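Local coordinates for TetR family Transcriptional regulator (Streptococcus agalactiae 2603V/R, PDB 3KKC), which probably binds DNA through an N-terminal helix-turn-helix motif, as a transcriptional regulator of the TetR family, at the interface of chains A and B. Sequence-based numbering; all coordinates share one arbitrary frame. Chains: chain A/B, TetR family Transcriptional regulator.

The interface of chains A and B. Residues chain A 135, 140, 174-177; chain B 173-174, 177.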
# COMPACT_ATOMS: atom_id res chain seq x y z
N ILE A 135 16.71 -10.15 15.44
CA ILE A 135 15.37 -9.83 14.95
C ILE A 135 14.80 -11.09 14.32
O ILE A 135 15.46 -11.72 13.50
CB ILE A 135 15.39 -8.71 13.92
CG1 ILE A 135 15.97 -7.44 14.53
CG2 ILE A 135 14.00 -8.42 13.44
CD1 ILE A 135 16.04 -6.29 13.57
N LEU A 140 11.76 -9.81 9.76
CA LEU A 140 12.77 -9.53 8.77
C LEU A 140 12.15 -9.64 7.37
O LEU A 140 12.20 -8.70 6.57
CB LEU A 140 13.96 -10.48 8.94
CG LEU A 140 15.33 -9.83 9.15
CD1 LEU A 140 15.21 -8.47 9.84
CD2 LEU A 140 16.20 -10.76 9.97
N MSE A 174 20.28 1.56 4.18
CA MSE A 174 19.16 1.71 5.11
C MSE A 174 18.77 0.42 5.79
O MSE A 174 18.33 0.43 6.94
CB MSE A 174 17.94 2.31 4.42
CG MSE A 174 17.92 3.82 4.45
SE MSE A 174 18.33 4.48 6.23
CE MSE A 174 16.74 3.84 7.18
N VAL A 175 18.93 -0.70 5.09
CA VAL A 175 18.48 -1.99 5.61
C VAL A 175 19.58 -2.88 6.19
O VAL A 175 19.30 -3.71 7.05
CB VAL A 175 17.75 -2.79 4.53
CG1 VAL A 175 16.53 -2.02 4.07
CG2 VAL A 175 18.67 -3.07 3.37
N GLU A 176 20.81 -2.71 5.71
CA GLU A 176 21.90 -3.59 6.11
C GLU A 176 22.03 -3.67 7.63
O GLU A 176 21.84 -2.67 8.33
CB GLU A 176 23.22 -3.10 5.56
CG GLU A 176 24.14 -2.68 6.66
CD GLU A 176 25.15 -1.66 6.21
OE1 GLU A 176 26.15 -2.07 5.57
OE2 GLU A 176 24.93 -0.45 6.51
N ARG A 177 22.38 -4.86 8.12
CA ARG A 177 22.39 -5.12 9.55
C ARG A 177 23.22 -6.35 9.88
O ARG A 177 24.41 -6.24 10.19
CB ARG A 177 20.96 -5.30 10.06
CG ARG A 177 20.86 -5.56 11.53
CD ARG A 177 19.62 -4.91 12.14
NE ARG A 177 19.84 -4.64 13.56
CZ ARG A 177 19.93 -5.58 14.49
NH1 ARG A 177 19.80 -6.86 14.15
NH2 ARG A 177 20.15 -5.25 15.75
N THR B 173 14.97 -1.10 16.58
CA THR B 173 16.29 -1.64 16.33
C THR B 173 16.54 -1.97 14.85
O THR B 173 17.65 -2.35 14.50
CB THR B 173 16.58 -2.89 17.18
OG1 THR B 173 15.93 -4.03 16.61
CG2 THR B 173 16.12 -2.69 18.63
N MSE B 174 15.51 -1.82 14.01
CA MSE B 174 15.60 -2.07 12.56
C MSE B 174 15.93 -0.82 11.76
O MSE B 174 16.58 -0.91 10.71
CB MSE B 174 14.29 -2.65 11.99
CG MSE B 174 14.29 -4.12 11.53
SE MSE B 174 15.79 -4.86 10.48
CE MSE B 174 15.16 -4.51 8.68
N ARG B 177 19.97 3.57 12.65
CA ARG B 177 21.19 3.53 11.83
C ARG B 177 22.21 4.60 12.26
O ARG B 177 21.95 5.41 13.16
CB ARG B 177 20.86 3.69 10.33
CG ARG B 177 19.97 2.57 9.74
CD ARG B 177 20.78 1.59 8.88
NE ARG B 177 20.36 0.18 8.95
CZ ARG B 177 19.62 -0.38 9.91
NH1 ARG B 177 19.33 -1.67 9.85
NH2 ARG B 177 19.17 0.34 10.94
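B:Arg177 reaches from the C-terminal end of chain B in among backbone carbonyls at and just beyond the end of helix 164-175 of chain A. Its CG lies anti to its own carbonyl carbon (chi1 -62°), and bends at the second and third torsions turn the guanidinium towards the last turn of that helix and the residue beyond it. NH1 makes a weak hydrogen bond to the carbonyl O of A:Glu176 at 3.1 Å and a longer, also weak but straighter one to O of A:Val175 at 3.5 Å. NE adds another weak bond to A:Glu176 O, so two nitrogens of the group share that acceptor. The carbonyl O of A:Met174 approaches NE to 2.9 Å, but the N-H points away from it and no hydrogen bond forms. Because carbonyls at a helix C-terminus carry partial negative charge, the guanidinium may also gain from the field of those of A:Met174 and A:Val175.

A:Arg177 comes from the other chain at about a right angle to B:Arg177. The guanidinium planes, turned 41° apart, are too tilted to stack, and the like-charged groups are not in contact, A:Arg177 NE lying 4.8 Å from B:Arg177 NH1. That NH1 lies instead beside the alkyl CB and CD of A:Arg177, 4.0 Å from each. With CG anti to the backbone N (chi1 -179°) and a bend at chi2, the A:Arg177 chain brings NE to 3.3 Å from the carbonyl O of B:Thr173, a polar approach rather than an established hydrogen bond. One face of its guanidinium is covered towards the rim by CD1 of A:Ile135, a packing within chain A.

The same methyl also serves the apolar side of the patch, where the bent selenomethionine B:Met174 crosses A:Ile135 obliquely and A:Leu140 nearly perpendicularly. A:Ile135 further slides past B:Thr173, whose OG1 faces its CG1 and CD1. This patch belongs to a two-fold symmetric interface, consistent with the dimers typical of TetR regulators. At its apolar end the selenium SE of B:Met174 touches A:Ile135 CD1 at 3.4 Å and A:Leu140 CD1 at 3.7 Å.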